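Long-range contacts in probable chemoreceptor (Methyl-accepting chemotaxis) transmembrane protein (Rhizobium meliloti, PDB 6D8V), which probably acts as a chemoreceptor, its sensory domain binding quaternary ammonium compounds such as 1,1-dimethyl-prolinium to steer bacterial chemotaxis: residues M36-A45 and P157-S168; F187-Q197 and A259-P268. All blocks are in the same frame, centred on the assembly; numbering follows the deposited sequence.

Contact 1 and contact 2 illustrate how one long helix can serve two sheets of a sensory domain. In contact 1 the C-terminal end of helix 2-45 lies on a hairpin of the ligand-binding sheet; in contact 2 two strands pair in a second sheet, and Trp261, Val265 and Val267 of that pair touch Ile22, Ala11 and Val7, earlier on the same helix. The centres of contact 1 and contact 2 are 37 Å apart, on opposite sides of the chain's centre, and the nearest atoms of contact 1 and contact 2 are about 14 Å apart. In contact 1 the side chain of Ser168 is about 10 Å from bound 1,1-dimethyl-prolinium.

Contact 1: residues M36-A45 and P157-S168; sequences MSGVLGRGHA and PVMSNGRMIGVS
The imidazole of His44 is met on one face by Ile165 and at its edge by Ser160. CD1 of Ile165 stands over that face in a CH-pi contact, 3.7 Å from the ring centroid and offset toward the rim; the two side chains approach from opposite directions. With CG1 set between the backbone N and the carbonyl carbon (chi1 62°) and the chain extended beyond it, Ile165 carries its terminal methyl up to the ring. At the edge, near the ring plane, OG of Ser160 hydrogen-bonds ND1, at a modelled length too short to trust. NE2 makes a weak hydrogen bond to Ala79 O, giving the ring a polar partner at each nitrogen. The strands that present these groups form a beta-hairpin, turned at Asn161 and Gly162 with backbone angles near those of a type I' turn, within the PDC (Cache) sensor module; helix 36-45 runs close to strand 157-160, with axes 6.4 Å apart at an angle of 24°. The strand comes near at Gly41, whose CA lies 4.8 Å from that of Ser160, consistent with the lack of a side chain there. Val158 sits against the helix with both branches: CG2 reaches Ser37 OG at 3.6 Å, while CG1 faces Gly41 N at 3.7 Å and Leu40 CB at 4.1 Å. The hydroxyl of Ser37, anti to its own main-chain nitrogen (chi1 167°), donates to Pro157 O, again at a doubtful length. Leu40 CD1 touches Ser168 CB at 4.2 Å, and Ser168 OG hydrogen-bonds the carbonyl of Trp72, a ligand-pocket residue.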
loop_
_atom_site.group_PDB
_atom_site.type_symbol
_atom_site.label_atom_id
_atom_site.label_comp_id
_atom_site.label_asym_id
_atom_site.label_seq_id
_atom_site.Cartn_x
_atom_site.Cartn_y
_atom_site.Cartn_z
ATOM N N MET A 36 -13.822 -2.924 -8.010
ATOM C CA MET A 36 -13.344 -2.702 -9.371
ATOM C C MET A 36 -12.976 -4.016 -10.050
ATOM O O MET A 36 -13.344 -4.252 -11.208
ATOM C CB MET A 36 -12.150 -1.747 -9.363
ATOM C CG MET A 36 -11.658 -1.389 -10.752
ATOM S SD MET A 36 -12.836 -0.349 -11.632
ATOM C CE MET A 36 -12.769 1.137 -10.635
ATOM N N SER A 37 -12.248 -4.885 -9.347
ATOM C CA SER A 37 -11.966 -6.217 -9.869
ATOM C C SER A 37 -13.241 -6.914 -10.325
ATOM O O SER A 37 -13.227 -7.646 -11.323
ATOM C CB SER A 37 -11.256 -7.051 -8.803
ATOM O OG SER A 37 -11.225 -8.422 -9.161
ATOM N N GLY A 38 -14.348 -6.697 -9.611
ATOM C CA GLY A 38 -15.602 -7.322 -9.998
ATOM C C GLY A 38 -16.167 -6.746 -11.281
ATOM O O GLY A 38 -16.485 -7.485 -12.218
ATOM N N VAL A 39 -16.305 -5.416 -11.345
ATOM C CA VAL A 39 -16.918 -4.813 -12.529
ATOM C C VAL A 39 -16.062 -5.057 -13.764
ATOM O O VAL A 39 -16.588 -5.195 -14.878
ATOM C CB VAL A 39 -17.186 -3.306 -12.325
ATOM C CG1 VAL A 39 -16.976 -2.911 -10.879
ATOM C CG2 VAL A 39 -16.320 -2.474 -13.255
ATOM N N LEU A 40 -14.738 -5.131 -13.597
ATOM C CA LEU A 40 -13.888 -5.499 -14.724
ATOM C C LEU A 40 -14.105 -6.958 -15.121
ATOM O O LEU A 40 -14.127 -7.287 -16.313
ATOM C CB LEU A 40 -12.419 -5.232 -14.393
ATOM C CG LEU A 40 -11.999 -3.764 -14.305
ATOM C CD1 LEU A 40 -10.507 -3.620 -13.967
ATOM C CD2 LEU A 40 -12.339 -3.006 -15.587
ATOM N N GLY A 41 -14.289 -7.840 -14.140
ATOM C CA GLY A 41 -14.572 -9.239 -14.402
ATOM C C GLY A 41 -15.948 -9.486 -14.993
ATOM O O GLY A 41 -16.063 -10.093 -16.062
ATOM N N ARG A 42 -17.004 -9.033 -14.310
ATOM C CA ARG A 42 -18.347 -9.184 -14.862
ATOM C C ARG A 42 -18.462 -8.488 -16.215
ATOM O O ARG A 42 -19.081 -9.020 -17.143
ATOM C CB ARG A 42 -19.404 -8.650 -13.881
ATOM C CG ARG A 42 -19.906 -9.654 -12.820
ATOM C CD ARG A 42 -21.399 -9.438 -12.431
ATOM N NE ARG A 42 -22.318 -10.379 -13.092
ATOM C CZ ARG A 42 -22.543 -11.626 -12.679
ATOM N NH1 ARG A 42 -21.914 -12.087 -11.606
ATOM N NH2 ARG A 42 -23.388 -12.419 -13.337
ATOM N N GLY A 43 -17.880 -7.292 -16.348
ATOM C CA GLY A 43 -17.879 -6.616 -17.637
ATOM C C GLY A 43 -17.223 -7.421 -18.735
ATOM O O GLY A 43 -17.550 -7.238 -19.918
ATOM N N HIS A 44 -16.304 -8.311 -18.365
ATOM C CA HIS A 44 -15.700 -9.225 -19.320
ATOM C C HIS A 44 -16.605 -10.425 -19.572
ATOM O O HIS A 44 -16.836 -10.807 -20.726
ATOM C CB HIS A 44 -14.331 -9.668 -18.802
ATOM C CG HIS A 44 -13.569 -10.533 -19.758
ATOM N ND1 HIS A 44 -13.871 -11.862 -19.966
ATOM C CD2 HIS A 44 -12.495 -10.267 -20.540
ATOM C CE1 HIS A 44 -13.026 -12.373 -20.844
ATOM N NE2 HIS A 44 -12.180 -11.426 -21.207
ATOM N N ALA A 45 -17.143 -11.015 -18.502
ATOM C CA ALA A 45 -18.001 -12.186 -18.653
ATOM C C ALA A 45 -19.133 -11.931 -19.644
ATOM O O ALA A 45 -19.429 -12.780 -20.491
ATOM C CB ALA A 45 -18.567 -12.607 -17.295
ATOM N N PRO A 157 -7.561 -10.362 -7.563
ATOM C CA PRO A 157 -7.720 -11.101 -8.821
ATOM C C PRO A 157 -8.986 -10.672 -9.540
ATOM O O PRO A 157 -10.035 -10.470 -8.922
ATOM C CB PRO A 157 -7.803 -12.565 -8.369
ATOM C CG PRO A 157 -7.291 -12.579 -6.956
ATOM C CD PRO A 157 -7.631 -11.239 -6.384
ATOM N N VAL A 158 -8.876 -10.519 -10.856
ATOM C CA VAL A 158 -10.017 -10.228 -11.716
ATOM C C VAL A 158 -10.468 -11.539 -12.347
ATOM O O VAL A 158 -9.677 -12.214 -13.018
ATOM C CB VAL A 158 -9.663 -9.183 -12.788
ATOM C CG1 VAL A 158 -10.837 -8.969 -13.727
ATOM C CG2 VAL A 158 -9.269 -7.874 -12.142
ATOM N N MET A 159 -11.736 -11.899 -12.137
ATOM C CA MET A 159 -12.278 -13.174 -12.589
ATOM C C MET A 159 -13.317 -12.963 -13.683
ATOM O O MET A 159 -14.076 -11.990 -13.657
ATOM C CB MET A 159 -12.906 -13.946 -11.429
ATOM C CG MET A 159 -11.989 -14.154 -10.243
ATOM S SD MET A 159 -10.643 -15.303 -10.568
ATOM C CE MET A 159 -11.567 -16.766 -11.031
ATOM N N SER A 160 -13.352 -13.890 -14.642
ATOM C CA SER A 160 -14.307 -13.822 -15.749
ATOM C C SER A 160 -14.806 -15.241 -16.012
ATOM O O SER A 160 -14.146 -16.025 -16.700
ATOM C CB SER A 160 -13.680 -13.196 -16.985
ATOM O OG SER A 160 -14.654 -13.003 -17.991
ATOM N N ASN A 161 -15.973 -15.565 -15.451
ATOM C CA ASN A 161 -16.574 -16.893 -15.583
ATOM C C ASN A 161 -15.676 -17.977 -14.987
ATOM O O ASN A 161 -15.360 -18.979 -15.631
ATOM C CB ASN A 161 -16.908 -17.211 -17.045
ATOM C CG ASN A 161 -18.338 -16.852 -17.412
ATOM O OD1 ASN A 161 -18.572 -16.074 -18.336
ATOM N ND2 ASN A 161 -19.304 -17.417 -16.687
ATOM N N GLY A 162 -15.262 -17.771 -13.738
ATOM C CA GLY A 162 -14.530 -18.778 -12.997
ATOM C C GLY A 162 -13.081 -18.989 -13.394
ATOM O O GLY A 162 -12.419 -19.851 -12.805
ATOM N N ARG A 163 -12.562 -18.248 -14.370
ATOM C CA ARG A 163 -11.154 -18.313 -14.746
ATOM C C ARG A 163 -10.572 -16.910 -14.667
ATOM O O ARG A 163 -11.136 -15.972 -15.243
ATOM C CB ARG A 163 -10.978 -18.894 -16.154
ATOM C CG ARG A 163 -11.660 -20.244 -16.361
ATOM C CD ARG A 163 -10.811 -21.405 -15.847
ATOM N NE ARG A 163 -11.629 -22.526 -15.388
ATOM C CZ ARG A 163 -11.196 -23.780 -15.291
ATOM N NH1 ARG A 163 -9.951 -24.084 -15.638
ATOM N NH2 ARG A 163 -12.010 -24.734 -14.856
ATOM N N MET A 164 -9.459 -16.761 -13.949
ATOM C CA MET A 164 -8.901 -15.431 -13.743
ATOM C C MET A 164 -8.228 -14.945 -15.019
ATOM O O MET A 164 -7.587 -15.716 -15.737
ATOM C CB MET A 164 -7.916 -15.421 -12.566
ATOM C CG MET A 164 -6.451 -15.601 -12.943
ATOM S SD MET A 164 -5.293 -15.117 -11.632
ATOM C CE MET A 164 -5.638 -13.366 -11.477
ATOM N N ILE A 165 -8.401 -13.655 -15.307
ATOM C CA ILE A 165 -7.895 -13.039 -16.528
ATOM C C ILE A 165 -6.901 -11.922 -16.253
ATOM O O ILE A 165 -6.432 -11.282 -17.203
ATOM C CB ILE A 165 -9.046 -12.517 -17.410
ATOM C CG1 ILE A 165 -9.828 -11.431 -16.667
ATOM C CG2 ILE A 165 -9.955 -13.661 -17.845
ATOM C CD1 ILE A 165 -10.958 -10.820 -17.480
ATOM N N GLY A 166 -6.567 -11.661 -14.999
ATOM C CA GLY A 166 -5.602 -10.633 -14.679
ATOM C C GLY A 166 -5.773 -10.159 -13.246
ATOM O O GLY A 166 -6.531 -10.737 -12.465
ATOM N N VAL A 167 -5.058 -9.082 -12.933
ATOM C CA VAL A 167 -5.030 -8.512 -11.592
ATOM C C VAL A 167 -5.317 -7.022 -11.689
ATOM O O VAL A 167 -4.714 -6.325 -12.509
ATOM C CB VAL A 167 -3.668 -8.745 -10.906
ATOM C CG1 VAL A 167 -3.628 -8.035 -9.561
ATOM C CG2 VAL A 167 -3.382 -10.232 -10.755
ATOM N N SER A 168 -6.220 -6.533 -10.845
ATOM C CA SER A 168 -6.450 -5.108 -10.654
ATOM C C SER A 168 -6.046 -4.702 -9.240
ATOM O O SER A 168 -6.075 -5.505 -8.303
ATOM C CB SER A 168 -7.920 -4.757 -10.898
ATOM O OG SER A 168 -8.223 -3.468 -10.388
#

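Contact 2: residues F187-Q197 and A259-P268; sequences FGSGRVYLLSQ and AQWLVLVDVP
An antiparallel ladder joins strand 191-195, an outermost strand of a four-stranded sheet, to its neighbour 259-268. Arg191 with Asp266, Tyr193 with Leu264 and Leu195 with Leu262 are its hydrogen-bonded pairs, each held by two main-chain bonds; Val192 with Val265 and Leu194 with Val263 are the non-hydrogen-bonded pairs between them. Both side chains of a pair share a face, and successive pairs alternate. On the face of Val192 and Leu194, Leu194 has CG anti to the main-chain N (chi1 -168°), which brings its branches over the partner strand: CD2 approaches the Trp261 ring obliquely, 3.5 Å from CE3, while CD1 packs on Val263 CG2 at 3.9 Å. Leu177 and Leu181 of helix 174-183 cover Leu194. The indole of Trp261 is tied at its nitrogen, NE1 donating to Gln197 OE1 at 3.1 Å; the two side chains run side by side, with amide and ring planes 38° apart, and the donor stands above the carbonyl plane. On the other face, Leu195 CB meets Leu262 CB at 3.6 Å, and its CG touches Leu264 CD1 at 3.9 Å. Asp266 OD2 lies in the ring plane of Tyr193, 3.4 Å from CE2, the carboxylate turned 64° from the ring, and the same oxygen makes a salt bridge to Arg247. Beyond the ladder, Val267 CG1 covers one face of the poorly ordered Phe187 ring. The order 191-195, 259-268, 243-254, 232-239 across the antiparallel sheet, with helix 2-45 packed against Trp261, Val265 and Val267, is consistent with a second, PDC-like module of a tandem Cache sensor.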
loop_
_atom_site.group_PDB
_atom_site.type_symbol
_atom_site.label_atom_id
_atom_site.label_comp_id
_atom_site.label_asym_id
_atom_site.label_seq_id
_atom_site.Cartn_x
_atom_site.Cartn_y
_atom_site.Cartn_z
ATOM N N PHE A 187 2.997 13.002 19.114
ATOM C CA PHE A 187 2.863 13.042 20.577
ATOM C C PHE A 187 3.110 14.434 21.192
ATOM O O PHE A 187 2.919 14.684 22.387
ATOM C CB PHE A 187 3.715 11.959 21.219
ATOM C CG PHE A 187 3.480 11.762 22.691
ATOM C CD1 PHE A 187 2.718 10.706 23.156
ATOM C CD2 PHE A 187 4.057 12.575 23.620
ATOM C CE1 PHE A 187 2.509 10.490 24.512
ATOM C CE2 PHE A 187 3.849 12.373 24.978
ATOM C CZ PHE A 187 3.087 11.326 25.426
ATOM N N GLY A 188 3.603 15.335 20.362
ATOM C CA GLY A 188 3.865 16.706 20.758
ATOM C C GLY A 188 5.260 16.523 21.201
ATOM O O GLY A 188 5.483 16.034 22.276
ATOM N N SER A 189 6.185 16.853 20.346
ATOM C CA SER A 189 7.518 16.434 20.545
ATOM C C SER A 189 7.531 14.950 20.494
ATOM O O SER A 189 8.346 14.359 21.136
ATOM C CB SER A 189 7.998 16.930 21.898
ATOM O OG SER A 189 8.789 15.999 22.617
ATOM N N GLY A 190 6.628 14.356 19.758
ATOM C CA GLY A 190 6.598 12.928 19.657
ATOM C C GLY A 190 6.482 12.727 18.223
ATOM O O GLY A 190 5.923 13.529 17.606
ATOM N N ARG A 191 7.056 11.685 17.703
ATOM C CA ARG A 191 6.948 11.324 16.298
ATOM C C ARG A 191 6.325 9.941 16.178
ATOM O O ARG A 191 6.548 9.076 17.030
ATOM C CB ARG A 191 8.333 11.375 15.612
ATOM C CG ARG A 191 9.038 12.731 15.731
ATOM C CD ARG A 191 8.386 13.783 14.831
ATOM N NE ARG A 191 8.194 15.060 15.517
ATOM C CZ ARG A 191 8.977 16.129 15.378
ATOM N NH1 ARG A 191 10.025 16.096 14.562
ATOM N NH2 ARG A 191 8.705 17.238 16.057
ATOM N N VAL A 192 5.524 9.739 15.143
ATOM C CA VAL A 192 4.982 8.416 14.870
ATOM C C VAL A 192 5.461 7.997 13.487
ATOM O O VAL A 192 5.540 8.804 12.554
ATOM C CB VAL A 192 3.431 8.344 14.992
ATOM C CG1 VAL A 192 2.922 9.296 16.081
ATOM C CG2 VAL A 192 2.730 8.584 13.654
ATOM N N TYR A 193 5.812 6.722 13.371
ATOM C CA TYR A 193 6.297 6.139 12.134
ATOM C C TYR A 193 5.500 4.864 11.883
ATOM O O TYR A 193 4.541 4.562 12.596
ATOM C CB TYR A 193 7.810 5.907 12.208
ATOM C CG TYR A 193 8.557 7.199 12.429
ATOM C CD1 TYR A 193 8.551 8.191 11.460
ATOM C CD2 TYR A 193 9.238 7.449 13.615
ATOM C CE1 TYR A 193 9.214 9.380 11.652
ATOM C CE2 TYR A 193 9.911 8.648 13.812
ATOM C CZ TYR A 193 9.892 9.613 12.825
ATOM O OH TYR A 193 10.557 10.817 12.989
ATOM N N LEU A 194 5.888 4.110 10.860
ATOM C CA LEU A 194 5.080 2.984 10.407
ATOM C C LEU A 194 5.958 1.972 9.686
ATOM O O LEU A 194 6.694 2.339 8.761
ATOM C CB LEU A 194 3.965 3.472 9.482
ATOM C CG LEU A 194 2.857 2.475 9.141
ATOM C CD1 LEU A 194 1.968 2.217 10.359
ATOM C CD2 LEU A 194 2.050 3.012 7.975
ATOM N N LEU A 195 5.874 0.709 10.113
ATOM C CA LEU A 195 6.616 -0.399 9.525
ATOM C C LEU A 195 5.669 -1.329 8.783
ATOM O O LEU A 195 4.483 -1.429 9.109
ATOM C CB LEU A 195 7.383 -1.195 10.590
ATOM C CG LEU A 195 8.602 -0.509 11.198
ATOM C CD1 LEU A 195 9.442 -1.472 12.024
ATOM C CD2 LEU A 195 9.428 0.111 10.087
ATOM N N SER A 196 6.210 -2.023 7.781
ATOM C CA SER A 196 5.409 -2.894 6.932
ATOM C C SER A 196 5.277 -4.288 7.542
ATOM O O SER A 196 5.700 -4.553 8.671
ATOM C CB SER A 196 6.015 -2.993 5.536
ATOM O OG SER A 196 7.126 -3.878 5.535
ATOM N N GLN A 197 4.697 -5.197 6.754
ATOM C CA GLN A 197 4.489 -6.584 7.157
ATOM C C GLN A 197 5.780 -7.269 7.596
ATOM O O GLN A 197 5.746 -8.188 8.425
ATOM C CB GLN A 197 3.875 -7.348 5.987
ATOM C CG GLN A 197 2.740 -6.612 5.290
ATOM C CD GLN A 197 3.183 -5.829 4.068
ATOM O OE1 GLN A 197 3.409 -4.618 4.142
ATOM N NE2 GLN A 197 3.289 -6.514 2.929
ATOM N N ALA A 259 -2.512 -9.085 6.171
ATOM C CA ALA A 259 -1.231 -8.519 6.565
ATOM C C ALA A 259 -1.441 -7.647 7.792
ATOM O O ALA A 259 -2.567 -7.277 8.126
ATOM C CB ALA A 259 -0.591 -7.702 5.441
ATOM N N GLN A 260 -0.341 -7.330 8.463
ATOM C CA GLN A 260 -0.357 -6.391 9.568
ATOM C C GLN A 260 0.792 -5.405 9.405
ATOM O O GLN A 260 1.793 -5.685 8.742
ATOM C CB GLN A 260 -0.249 -7.104 10.913
ATOM C CG GLN A 260 0.977 -7.973 11.055
ATOM C CD GLN A 260 1.142 -8.484 12.463
ATOM O OE1 GLN A 260 0.251 -8.326 13.296
ATOM N NE2 GLN A 260 2.288 -9.093 12.744
ATOM N N TRP A 261 0.628 -4.240 10.020
ATOM C CA TRP A 261 1.654 -3.211 10.047
ATOM C C TRP A 261 1.997 -2.848 11.486
ATOM O O TRP A 261 1.243 -3.132 12.421
ATOM C CB TRP A 261 1.204 -1.954 9.306
ATOM C CG TRP A 261 1.182 -2.101 7.820
ATOM C CD1 TRP A 261 1.597 -3.174 7.088
ATOM C CD2 TRP A 261 0.722 -1.128 6.879
ATOM N NE1 TRP A 261 1.423 -2.928 5.745
ATOM C CE2 TRP A 261 0.885 -1.679 5.593
ATOM C CE3 TRP A 261 0.181 0.156 7.002
ATOM C CZ2 TRP A 261 0.527 -0.993 4.439
ATOM C CZ3 TRP A 261 -0.173 0.839 5.854
ATOM C CH2 TRP A 261 0.006 0.263 4.588
ATOM N N LEU A 262 3.143 -2.198 11.651
ATOM C CA LEU A 262 3.577 -1.668 12.935
ATOM C C LEU A 262 3.433 -0.154 12.925
ATOM O O LEU A 262 3.947 0.525 12.030
ATOM C CB LEU A 262 5.035 -2.031 13.246
ATOM C CG LEU A 262 5.379 -3.483 13.484
ATOM C CD1 LEU A 262 4.295 -4.133 14.324
ATOM C CD2 LEU A 262 5.548 -4.194 12.158
ATOM N N VAL A 263 2.738 0.363 13.914
ATOM C CA VAL A 263 2.856 1.759 14.286
ATOM C C VAL A 263 4.040 1.866 15.231
ATOM O O VAL A 263 4.195 1.049 16.147
ATOM C CB VAL A 263 1.561 2.266 14.943
ATOM C CG1 VAL A 263 1.719 3.687 15.416
ATOM C CG2 VAL A 263 0.402 2.163 13.965
ATOM N N LEU A 264 4.907 2.827 14.975
ATOM C CA LEU A 264 5.977 3.175 15.892
ATOM C C LEU A 264 5.661 4.550 16.443
ATOM O O LEU A 264 5.388 5.484 15.682
ATOM C CB LEU A 264 7.342 3.202 15.201
ATOM C CG LEU A 264 7.783 2.004 14.374
ATOM C CD1 LEU A 264 9.179 2.273 13.843
ATOM C CD2 LEU A 264 7.750 0.735 15.207
ATOM N N VAL A 265 5.701 4.677 17.754
ATOM C CA VAL A 265 5.409 5.938 18.409
ATOM C C VAL A 265 6.609 6.259 19.284
ATOM O O VAL A 265 6.979 5.468 20.162
ATOM C CB VAL A 265 4.090 5.873 19.202
ATOM C CG1 VAL A 265 3.953 4.510 19.871
ATOM C CG2 VAL A 265 3.992 7.022 20.194
ATOM N N ASP A 266 7.246 7.388 19.003
ATOM C CA ASP A 266 8.471 7.785 19.672
ATOM C C ASP A 266 8.133 8.860 20.691
ATOM O O ASP A 266 7.547 9.891 20.340
ATOM C CB ASP A 266 9.498 8.292 18.658
ATOM C CG ASP A 266 10.107 7.165 17.816
ATOM O OD1 ASP A 266 9.886 5.980 18.143
ATOM O OD2 ASP A 266 10.816 7.458 16.828
ATOM N N VAL A 267 8.479 8.602 21.949
ATOM C CA VAL A 267 8.187 9.517 23.044
ATOM C C VAL A 267 9.507 9.918 23.689
ATOM O O VAL A 267 10.246 9.059 24.170
ATOM C CB VAL A 267 7.239 8.895 24.084
ATOM C CG1 VAL A 267 6.771 9.947 25.079
ATOM C CG2 VAL A 267 6.038 8.246 23.385
ATOM N N PRO A 268 9.864 11.201 23.686
ATOM C CA PRO A 268 11.121 11.624 24.309
ATOM C C PRO A 268 11.007 11.746 25.822
ATOM O O PRO A 268 9.946 12.044 26.378
ATOM C CB PRO A 268 11.381 12.992 23.667
ATOM C CG PRO A 268 10.015 13.504 23.321
ATOM C CD PRO A 268 9.155 12.312 23.027
#